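Local coordinates for protein acyltransferase (Actinoplanes teichomyceticus, PDB 4Q38) that acts as an N-acyltransferase that passes long aliphatic acyl groups from acyl-coenzyme A to the sugar of glycopeptide antibiotics such as teicoplanin, at residues 64-67 against 68-71; 158-161 against 162-166; 188-191 against 192-195; 319-323 against 324-328. All coordinates share one frame; numbering follows the deposited sequence.

Overall arrangement
From the N terminus, contact 1 (64-67 against 68-71) closes the short link between helix 53-62 and helix 67-76. Contact 2 lies wholly within helix 157-169, contact 3 is the tight hairpin from strand 188-191 into strand 194-200, and contact 4 the turn that leads from the end of helix 313-323 toward strand 331-336. All four are local and follow one another in series; none nests or crosses. Contacts 1 and 2, centres 9 Å apart, touch within the N-terminal domain through a salt bridge and side-chain packing. Contact 3 lies in the GNAT-like part of the chain, its nearest atoms about 5 Å from contact 2, while those of contact 4 are about 19 Å from contact 3.

Contact 1 (64-67 against 68-71); sequences EVPE and LDAE
Glu67, Asp69 and Ala70 form the first turn of helix 67-76 against the loop residues Val65 and Pro66, with Pro66 at the N-cap. The evidence for a regular helix start is two nearly straight backbone bonds: Ala70 N reaches Pro66 O at 3.0 Å (N-H...O angle 168°), and Glu71 N reaches Glu67 O, also at 3.0 Å. Just before it, Glu64, with positive phi, is the C-prime residue of the Schellman motif that ends helix 53-62, where Val65 N bonds to Leu60 O and Glu64 N to Arg61 O.

Ala70 turns its methyl toward the loop and meets Val65, whose CG1 lies 4.1 Å from Ala70 CB. This branch of Val65 stands anti to the backbone N (chi1 175°), which carries it to the helix; both residues also rest on Leu60. Glu67 takes part through its backbone as the acceptor of Glu71 N, and at the end of its side chain OE2 makes salt bridges with Arg57 and Arg61. Glu71 lays CG alongside the acceptor carbonyl, 3.4 Å from Glu67 O. The side chain of Asp69 crosses that of Pro66, and its two oxygens divide the work: OD2 forms a salt bridge with Arg166 of helix 157-169, while OD1 lies against the proline ring, 3.4 Å from Pro66 CB and 3.7 Å from Pro66 CG.

Contact 2 (158-161 against 162-166); sequences LGEL and VAIHR
Glu160 and Ile164 run alongside each other, one turn apart on helix 157-169; Ile164 CD1 touches the aliphatic part of Glu160 at CG, 3.8 Å away. The backbone beneath them is regular alpha helix, as four consecutive i to i+4 bonds demonstrate, from Val162 N to Leu158 O at 2.9 Å through to His165 N to Leu161 O at 3.0 Å. Ile164 N donates to Glu160 O at 2.8 Å, and the same carbonyl oxygen lies against Ile164 CG1.

A second pair, Leu158 and Val162, meets on another side of the helix. With CG1 of Val162 anti to the backbone N (chi1 175°), CG2 is left anti to the carbonyl carbon and makes a tight approach of 3.1 Å to Leu158 O. Leu158 CD1 comes obliquely to the same methyl, at 4.1 Å.

Outside this first shell, the buried carboxylate of Glu160 is gripped by two backbone amides, OE1 by Trp215 N and OE2 by Glu214 N, which fixes its rotation. Both imidazole nitrogens of His165 are likewise satisfied, by Tyr116 OH and Gln171 O.

The surroundings differ from side to side. The side chain of Leu161 comes within about 5 Å of the bound decanoyl-glucosamine, and the side chain of Glu160 within about 6 Å of coenzyme A. Elsewhere Leu158 and Val162 pack on Phe130 and Val127 of helix 125-143, and Val162 also meets helix 67-76.

Contact 3 (188-191 against 192-195); sequences LYRL and GRLQ
Arg190 reaches along the turn of a beta hairpin and donates through NE to Gly192 O, 2.8 Å away. The bond is almost straight, at 169°, and the oxygen lies in the guanidinium plane. An extended chain, with CG anti to the backbone N (chi1 -177°), carries the group this far. The hairpin joins strand 188-191 to strand 194-200 through Gly192 and Arg193, whose backbone angles are close to a type II' turn; at the backbone angles of Gly192, with phi 89°, a CB would collide with Leu191 O.

Leu191 N donates to Leu194 O at 2.9 Å. The other polar pair, Leu191 O and Leu194 N, is satisfied from outside, both atoms bonding to Ser227 OG of helix 221-238. Gly192 N is taken by Glu153 OE2. One residue along, Gln195 CA approaches Tyr189 O at 3.3 Å as a CA-H...O contact.

The two guanidiniums approach obliquely, Arg190 NH2 lying 3.7 Å from Arg193 NH1. Each is held by carbonyl oxygens: Arg190 NH2 by Trp215 O, Arg193 NH1 by Pro213 O and Arg193 NH2 by Gly217 O. As Arg193 also touches coenzyme A, its positive charge probably favours binding of that anionic cofactor.

Contact 4 (319-323 against 324-328); sequences IAHLK and AGRHW
The imidazole of His321 is sandwiched between Arg326 and Trp328 in the last turn of helix 313-323. Arg326 CB sits over one face in a CH-pi contact, 3.5 Å from the ring centroid and 15° off its normal. On the opposite face the six-membered ring of Trp328 lies obliquely, with centroids 4.2 Å apart and planes inclined by 41°. His321 CG stands anti to the backbone N (chi1 -162°), which sets the ring between Arg326 and Trp328, and His321 CB itself touches Trp328 CZ2 at 3.3 Å. At the edge of the indole, Leu322 CG is 4.0 Å from Trp328 CD1.

A Schellman motif brings the chain back to make this possible. Gly325 N, in a residue of positive phi, donates to Leu322 O at 3.0 Å, and Arg326 N to His321 O at 3.1 Å. A water joins the two sides, donating to both Leu322 O and Arg326 O.

The polar ends are tied outside: Trp328 NE1 bonds to Val318 O, and Arg326 NH1 forms a salt bridge with Glu260. With the Arg326 guanidinium facing His321, its positive charge would probably disfavour protonation of the imidazole, an effect that Glu260 should partly offset.

Contact 1 (64-67 against 68-71)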
loop_
_atom_site.group_PDB
_atom_site.type_symbol
_atom_site.label_atom_id
_atom_site.label_comp_id
_atom_site.label_asym_id
_atom_site.label_seq_id
_atom_site.Cartn_x
_atom_site.Cartn_y
_atom_site.Cartn_z
ATOM N N GLU A 64 3.691 3.604 13.720
ATOM C CA GLU A 64 3.557 5.044 13.411
ATOM C C GLU A 64 2.135 5.500 13.044
ATOM O O GLU A 64 1.944 6.455 12.294
ATOM C CB GLU A 64 4.570 5.480 12.338
ATOM C CG GLU A 64 6.018 5.249 12.751
ATOM C CD GLU A 64 7.035 5.725 11.732
ATOM O OE1 GLU A 64 6.653 6.273 10.670
ATOM O OE2 GLU A 64 8.241 5.542 12.003
ATOM N N VAL A 65 1.140 4.814 13.582
ATOM C CA VAL A 65 -0.247 5.271 13.475
ATOM C C VAL A 65 -0.401 6.534 14.346
ATOM O O VAL A 65 0.032 6.533 15.487
ATOM C CB VAL A 65 -1.205 4.153 13.907
ATOM C CG1 VAL A 65 -2.652 4.634 13.915
ATOM C CG2 VAL A 65 -1.041 2.939 12.981
ATOM N N PRO A 66 -0.974 7.630 13.797
ATOM C CA PRO A 66 -1.080 8.836 14.633
ATOM C C PRO A 66 -1.887 8.567 15.911
ATOM O O PRO A 66 -2.794 7.723 15.908
ATOM C CB PRO A 66 -1.802 9.834 13.724
ATOM C CG PRO A 66 -1.467 9.375 12.331
ATOM C CD PRO A 66 -1.465 7.870 12.427
ATOM N N GLU A 67 -1.541 9.271 16.989
ATOM C CA GLU A 67 -2.149 9.046 18.305
ATOM C C GLU A 67 -3.666 9.093 18.259
ATOM O O GLU A 67 -4.323 8.245 18.855
ATOM C CB GLU A 67 -1.619 10.046 19.353
ATOM C CG GLU A 67 -0.123 9.929 19.645
ATOM C CD GLU A 67 0.289 8.564 20.194
ATOM O OE1 GLU A 67 1.306 8.012 19.715
ATOM O OE2 GLU A 67 -0.393 8.040 21.107
ATOM N N LEU A 68 -4.216 10.073 17.542
ATOM C CA LEU A 68 -5.669 10.240 17.443
ATOM C C LEU A 68 -6.361 8.978 16.914
ATOM O O LEU A 68 -7.302 8.461 17.542
ATOM C CB LEU A 68 -6.023 11.444 16.563
ATOM C CG LEU A 68 -7.509 11.692 16.278
ATOM C CD1 LEU A 68 -8.267 12.027 17.561
ATOM C CD2 LEU A 68 -7.679 12.793 15.242
ATOM N N ASP A 69 -5.890 8.490 15.766
ATOM C CA ASP A 69 -6.446 7.275 15.164
ATOM C C ASP A 69 -6.250 6.053 16.050
ATOM O O ASP A 69 -7.168 5.254 16.196
ATOM C CB ASP A 69 -5.837 7.011 13.780
ATOM C CG ASP A 69 -5.934 8.212 12.872
ATOM O OD1 ASP A 69 -5.057 9.076 12.971
ATOM O OD2 ASP A 69 -6.875 8.292 12.061
ATOM N N ALA A 70 -5.053 5.910 16.620
ATOM C CA ALA A 70 -4.719 4.761 17.468
ATOM C C ALA A 70 -5.669 4.635 18.667
ATOM O O ALA A 70 -6.154 3.534 18.972
ATOM C CB ALA A 70 -3.270 4.835 17.927
ATOM N N GLU A 71 -5.940 5.766 19.325
ATOM C CA GLU A 71 -6.930 5.820 20.413
ATOM C C GLU A 71 -8.254 5.263 19.939
ATOM O O GLU A 71 -8.857 4.418 20.602
ATOM C CB GLU A 71 -7.179 7.259 20.864
ATOM C CG GLU A 71 -6.124 7.857 21.769
ATOM C CD GLU A 71 -6.383 9.330 22.035
ATOM O OE1 GLU A 71 -7.392 9.641 22.704
ATOM O OE2 GLU A 71 -5.585 10.171 21.565
#

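Contact 2 (158-161 against 162-166)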
loop_
_atom_site.group_PDB
_atom_site.type_symbol
_atom_site.label_atom_id
_atom_site.label_comp_id
_atom_site.label_asym_id
_atom_site.label_seq_id
_atom_site.Cartn_x
_atom_site.Cartn_y
_atom_site.Cartn_z
ATOM N N LEU A 158 1.679 1.349 7.569
ATOM C CA LEU A 158 0.307 1.318 8.087
ATOM C C LEU A 158 -0.101 2.693 8.600
ATOM O O LEU A 158 -1.175 3.193 8.274
ATOM C CB LEU A 158 0.136 0.268 9.199
ATOM C CG LEU A 158 -1.259 0.258 9.844
ATOM C CD1 LEU A 158 -2.348 -0.142 8.844
ATOM C CD2 LEU A 158 -1.281 -0.648 11.072
ATOM N N GLY A 159 0.765 3.305 9.401
ATOM C CA GLY A 159 0.471 4.629 9.953
ATOM C C GLY A 159 0.256 5.680 8.879
ATOM O O GLY A 159 -0.661 6.487 8.965
ATOM N N GLU A 160 1.109 5.664 7.860
ATOM C CA GLU A 160 1.003 6.583 6.725
ATOM C C GLU A 160 -0.355 6.437 6.040
ATOM O O GLU A 160 -1.017 7.421 5.725
ATOM C CB GLU A 160 2.140 6.291 5.733
ATOM C CG GLU A 160 2.074 7.067 4.412
ATOM C CD GLU A 160 3.178 6.674 3.442
ATOM O OE1 GLU A 160 4.347 6.631 3.867
ATOM O OE2 GLU A 160 2.885 6.419 2.245
ATOM N N LEU A 161 -0.772 5.194 5.827
ATOM C CA LEU A 161 -2.012 4.923 5.091
ATOM C C LEU A 161 -3.233 5.270 5.938
ATOM O O LEU A 161 -4.238 5.741 5.415
ATOM C CB LEU A 161 -2.054 3.461 4.638
ATOM C CG LEU A 161 -0.957 3.038 3.637
ATOM C CD1 LEU A 161 -0.838 1.519 3.592
ATOM C CD2 LEU A 161 -1.232 3.592 2.236
ATOM N N VAL A 162 -3.136 5.052 7.250
ATOM C CA VAL A 162 -4.171 5.524 8.169
ATOM C C VAL A 162 -4.288 7.066 8.085
ATOM O O VAL A 162 -5.383 7.601 7.894
ATOM C CB VAL A 162 -3.901 5.037 9.608
ATOM C CG1 VAL A 162 -4.914 5.629 10.578
ATOM C CG2 VAL A 162 -3.964 3.517 9.656
ATOM N N ALA A 163 -3.156 7.764 8.202
ATOM C CA ALA A 163 -3.125 9.239 8.100
ATOM C C ALA A 163 -3.703 9.738 6.778
ATOM O O ALA A 163 -4.471 10.708 6.755
ATOM C CB ALA A 163 -1.710 9.766 8.290
ATOM N N ILE A 164 -3.345 9.062 5.686
ATOM C CA ILE A 164 -3.884 9.371 4.357
ATOM C C ILE A 164 -5.403 9.252 4.322
ATOM O O ILE A 164 -6.075 10.110 3.758
ATOM C CB ILE A 164 -3.241 8.484 3.262
ATOM C CG1 ILE A 164 -1.821 8.991 2.929
ATOM C CG2 ILE A 164 -4.120 8.412 2.013
ATOM C CD1 ILE A 164 -0.952 7.944 2.249
ATOM N N HIS A 165 -5.954 8.189 4.906
ATOM C CA HIS A 165 -7.413 8.053 4.923
ATOM C C HIS A 165 -8.069 9.275 5.507
ATOM O O HIS A 165 -9.017 9.821 4.924
ATOM C CB HIS A 165 -7.869 6.793 5.663
ATOM C CG HIS A 165 -9.367 6.585 5.620
ATOM N ND1 HIS A 165 -10.215 7.312 6.368
ATOM C CD2 HIS A 165 -10.149 5.718 4.867
ATOM C CE1 HIS A 165 -11.477 6.932 6.113
ATOM N NE2 HIS A 165 -11.439 5.952 5.201
ATOM N N ARG A 166 -7.553 9.733 6.644
ATOM C CA ARG A 166 -8.150 10.853 7.366
ATOM C C ARG A 166 -7.992 12.167 6.606
ATOM O O ARG A 166 -8.918 12.976 6.568
ATOM C CB ARG A 166 -7.567 10.968 8.774
ATOM C CG ARG A 166 -8.177 12.081 9.622
ATOM C CD ARG A 166 -7.604 12.088 11.034
ATOM N NE ARG A 166 -7.953 10.873 11.775
ATOM C CZ ARG A 166 -9.046 10.724 12.525
ATOM N NH1 ARG A 166 -9.933 11.714 12.637
ATOM N NH2 ARG A 166 -9.255 9.575 13.160
#

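Contact 3 (188-191 against 192-195)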
loop_
_atom_site.group_PDB
_atom_site.type_symbol
_atom_site.label_atom_id
_atom_site.label_comp_id
_atom_site.label_asym_id
_atom_site.label_seq_id
_atom_site.Cartn_x
_atom_site.Cartn_y
_atom_site.Cartn_z
ATOM N N LEU A 188 7.377 -7.263 0.417
ATOM C CA LEU A 188 7.738 -5.862 0.234
ATOM C C LEU A 188 8.583 -5.440 1.430
ATOM O O LEU A 188 8.235 -5.768 2.576
ATOM C CB LEU A 188 6.478 -4.985 0.171
ATOM C CG LEU A 188 6.668 -3.463 0.025
ATOM C CD1 LEU A 188 6.845 -3.072 -1.427
ATOM C CD2 LEU A 188 5.465 -2.714 0.587
ATOM N N TYR A 189 9.664 -4.717 1.164
ATOM C CA TYR A 189 10.574 -4.214 2.213
ATOM C C TYR A 189 10.965 -2.769 1.985
ATOM O O TYR A 189 11.354 -2.390 0.881
ATOM C CB TYR A 189 11.831 -5.111 2.342
ATOM C CG TYR A 189 11.422 -6.475 2.797
ATOM C CD1 TYR A 189 11.218 -6.740 4.152
ATOM C CD2 TYR A 189 11.144 -7.489 1.866
ATOM C CE1 TYR A 189 10.785 -7.978 4.582
ATOM C CE2 TYR A 189 10.698 -8.731 2.288
ATOM C CZ TYR A 189 10.516 -8.965 3.645
ATOM O OH TYR A 189 10.064 -10.188 4.085
ATOM N N ARG A 190 10.858 -1.962 3.035
ATOM C CA ARG A 190 11.357 -0.594 2.968
ATOM C C ARG A 190 12.844 -0.601 3.319
ATOM O O ARG A 190 13.247 -1.041 4.405
ATOM C CB ARG A 190 10.569 0.351 3.891
ATOM C CG ARG A 190 11.041 1.800 3.767
ATOM C CD ARG A 190 10.165 2.815 4.483
ATOM N NE ARG A 190 10.645 4.158 4.158
ATOM C CZ ARG A 190 9.918 5.269 4.219
ATOM N NH1 ARG A 190 8.642 5.232 4.608
ATOM N NH2 ARG A 190 10.471 6.423 3.870
ATOM N N LEU A 191 13.645 -0.118 2.382
ATOM C CA LEU A 191 15.087 -0.111 2.528
ATOM C C LEU A 191 15.583 1.332 2.441
ATOM O O LEU A 191 16.218 1.745 1.463
ATOM C CB LEU A 191 15.719 -1.006 1.448
ATOM C CG LEU A 191 15.273 -2.481 1.375
ATOM C CD1 LEU A 191 16.056 -3.193 0.274
ATOM C CD2 LEU A 191 15.437 -3.252 2.685
ATOM N N GLY A 192 15.272 2.112 3.470
ATOM C CA GLY A 192 15.589 3.547 3.449
ATOM C C GLY A 192 14.434 4.310 2.840
ATOM O O GLY A 192 13.284 4.084 3.230
ATOM N N ARG A 193 14.724 5.212 1.896
ATOM C CA ARG A 193 13.681 6.075 1.317
ATOM C C ARG A 193 12.724 5.288 0.408
ATOM O O ARG A 193 11.539 5.611 0.317
ATOM C CB ARG A 193 14.304 7.259 0.548
ATOM C CG ARG A 193 13.305 8.323 0.079
ATOM C CD ARG A 193 12.579 8.920 1.278
ATOM N NE ARG A 193 11.406 9.738 0.943
ATOM C CZ ARG A 193 10.196 9.273 0.636
ATOM N NH1 ARG A 193 9.963 7.957 0.550
ATOM N NH2 ARG A 193 9.212 10.131 0.393
ATOM N N LEU A 194 13.249 4.262 -0.260
ATOM C CA LEU A 194 12.451 3.469 -1.208
ATOM C C LEU A 194 12.051 2.114 -0.645
ATOM O O LEU A 194 12.723 1.577 0.236
ATOM C CB LEU A 194 13.260 3.217 -2.476
ATOM C CG LEU A 194 13.904 4.408 -3.172
ATOM C CD1 LEU A 194 14.710 3.861 -4.334
ATOM C CD2 LEU A 194 12.822 5.379 -3.633
ATOM N N GLN A 195 10.965 1.567 -1.192
ATOM C CA GLN A 195 10.558 0.192 -0.962
ATOM C C GLN A 195 10.834 -0.654 -2.195
ATOM O O GLN A 195 10.834 -0.148 -3.322
ATOM C CB GLN A 195 9.056 0.119 -0.717
ATOM C CG GLN A 195 8.558 0.809 0.538
ATOM C CD GLN A 195 7.096 1.163 0.399
ATOM O OE1 GLN A 195 6.652 1.515 -0.696
ATOM N NE2 GLN A 195 6.338 1.063 1.492
#

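Contact 4 (319-323 against 324-328)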
loop_
_atom_site.group_PDB
_atom_site.type_symbol
_atom_site.label_atom_id
_atom_site.label_comp_id
_atom_site.label_asym_id
_atom_site.label_seq_id
_atom_site.Cartn_x
_atom_site.Cartn_y
_atom_site.Cartn_z
ATOM N N ILE A 319 -2.624 20.904 -12.303
ATOM C CA ILE A 319 -3.869 21.616 -12.613
ATOM C C ILE A 319 -3.771 22.378 -13.941
ATOM O O ILE A 319 -4.679 22.296 -14.774
ATOM C CB ILE A 319 -4.298 22.550 -11.451
ATOM C CG1 ILE A 319 -4.609 21.735 -10.180
ATOM C CG2 ILE A 319 -5.483 23.425 -11.841
ATOM C CD1 ILE A 319 -5.606 20.605 -10.364
ATOM N N ALA A 320 -2.669 23.100 -14.135
ATOM C CA ALA A 320 -2.424 23.816 -15.398
ATOM C C ALA A 320 -2.568 22.880 -16.600
ATOM O O ALA A 320 -3.321 23.165 -17.527
ATOM C CB ALA A 320 -1.054 24.477 -15.385
ATOM N N HIS A 321 -1.864 21.750 -16.562
ATOM C CA HIS A 321 -1.912 20.745 -17.627
ATOM C C HIS A 321 -3.315 20.256 -17.903
ATOM O O HIS A 321 -3.739 20.172 -19.067
ATOM C CB HIS A 321 -0.998 19.582 -17.256
ATOM C CG HIS A 321 -0.611 18.690 -18.412
ATOM N ND1 HIS A 321 -1.035 17.416 -18.517
ATOM C CD2 HIS A 321 0.229 18.914 -19.500
ATOM C CE1 HIS A 321 -0.507 16.858 -19.627
ATOM N NE2 HIS A 321 0.266 17.775 -20.227
ATOM N N LEU A 322 -4.052 19.931 -16.839
ATOM C CA LEU A 322 -5.428 19.458 -16.968
ATOM C C LEU A 322 -6.382 20.544 -17.481
ATOM O O LEU A 322 -7.239 20.265 -18.315
ATOM C CB LEU A 322 -5.946 18.882 -15.641
ATOM C CG LEU A 322 -5.374 17.547 -15.149
ATOM C CD1 LEU A 322 -5.704 17.323 -13.676
ATOM C CD2 LEU A 322 -5.867 16.389 -15.997
ATOM N N LYS A 323 -6.238 21.770 -16.981
ATOM C CA LYS A 323 -7.068 22.886 -17.452
ATOM C C LYS A 323 -6.869 23.148 -18.947
ATOM O O LYS A 323 -7.802 23.564 -19.632
ATOM C CB LYS A 323 -6.799 24.161 -16.648
ATOM C CG LYS A 323 -7.515 24.206 -15.306
ATOM C CD LYS A 323 -7.388 25.571 -14.646
ATOM C CE LYS A 323 -8.230 25.645 -13.381
ATOM N NZ LYS A 323 -8.152 26.982 -12.730
ATOM N N ALA A 324 -5.660 22.879 -19.444
ATOM C CA ALA A 324 -5.324 23.088 -20.851
ATOM C C ALA A 324 -5.892 22.004 -21.772
ATOM O O ALA A 324 -5.686 22.047 -22.985
ATOM C CB ALA A 324 -3.813 23.210 -21.028
ATOM N N GLY A 325 -6.609 21.042 -21.195
ATOM C CA GLY A 325 -7.217 19.964 -21.966
ATOM C C GLY A 325 -6.270 18.802 -22.205
ATOM O O GLY A 325 -6.522 17.955 -23.062
ATOM N N ARG A 326 -5.188 18.752 -21.435
ATOM C CA ARG A 326 -4.158 17.734 -21.624
ATOM C C ARG A 326 -4.203 16.671 -20.516
ATOM O O ARG A 326 -4.881 16.859 -19.506
ATOM C CB ARG A 326 -2.785 18.404 -21.746
ATOM C CG ARG A 326 -2.766 19.506 -22.806
ATOM C CD ARG A 326 -1.502 20.337 -22.740
ATOM N NE ARG A 326 -0.338 19.540 -23.112
ATOM C CZ ARG A 326 0.916 19.939 -22.961
ATOM N NH1 ARG A 326 1.908 19.135 -23.327
ATOM N NH2 ARG A 326 1.179 21.135 -22.445
ATOM N N HIS A 327 -3.501 15.554 -20.723
ATOM C CA HIS A 327 -3.598 14.391 -19.830
ATOM C C HIS A 327 -2.265 13.897 -19.337
ATOM O O HIS A 327 -1.254 13.973 -20.048
ATOM C CB HIS A 327 -4.360 13.246 -20.498
ATOM C CG HIS A 327 -5.785 13.595 -20.866
ATOM N ND1 HIS A 327 -6.223 13.606 -22.142
ATOM C CD2 HIS A 327 -6.868 13.972 -20.077
ATOM C CE1 HIS A 327 -7.523 13.967 -22.167
ATOM N NE2 HIS A 327 -7.916 14.194 -20.905
ATOM N N TRP A 328 -2.273 13.384 -18.108
ATOM C CA TRP A 328 -1.095 12.805 -17.466
ATOM C C TRP A 328 -1.098 11.315 -17.646
ATOM O O TRP A 328 -2.160 10.692 -17.651
ATOM C CB TRP A 328 -1.083 13.153 -15.986
ATOM C CG TRP A 328 -0.902 14.625 -15.682
ATOM C CD1 TRP A 328 -1.865 15.533 -15.242
ATOM C CD2 TRP A 328 0.339 15.405 -15.776
ATOM N NE1 TRP A 328 -1.317 16.782 -15.057
ATOM C CE2 TRP A 328 0.001 16.772 -15.365
ATOM C CE3 TRP A 328 1.653 15.115 -16.142
ATOM C CZ2 TRP A 328 0.952 17.787 -15.330
ATOM C CZ3 TRP A 328 2.598 16.147 -16.112
ATOM C CH2 TRP A 328 2.257 17.450 -15.712
HETATM O O HOH W 1 -7.580 17.725 -19.334
#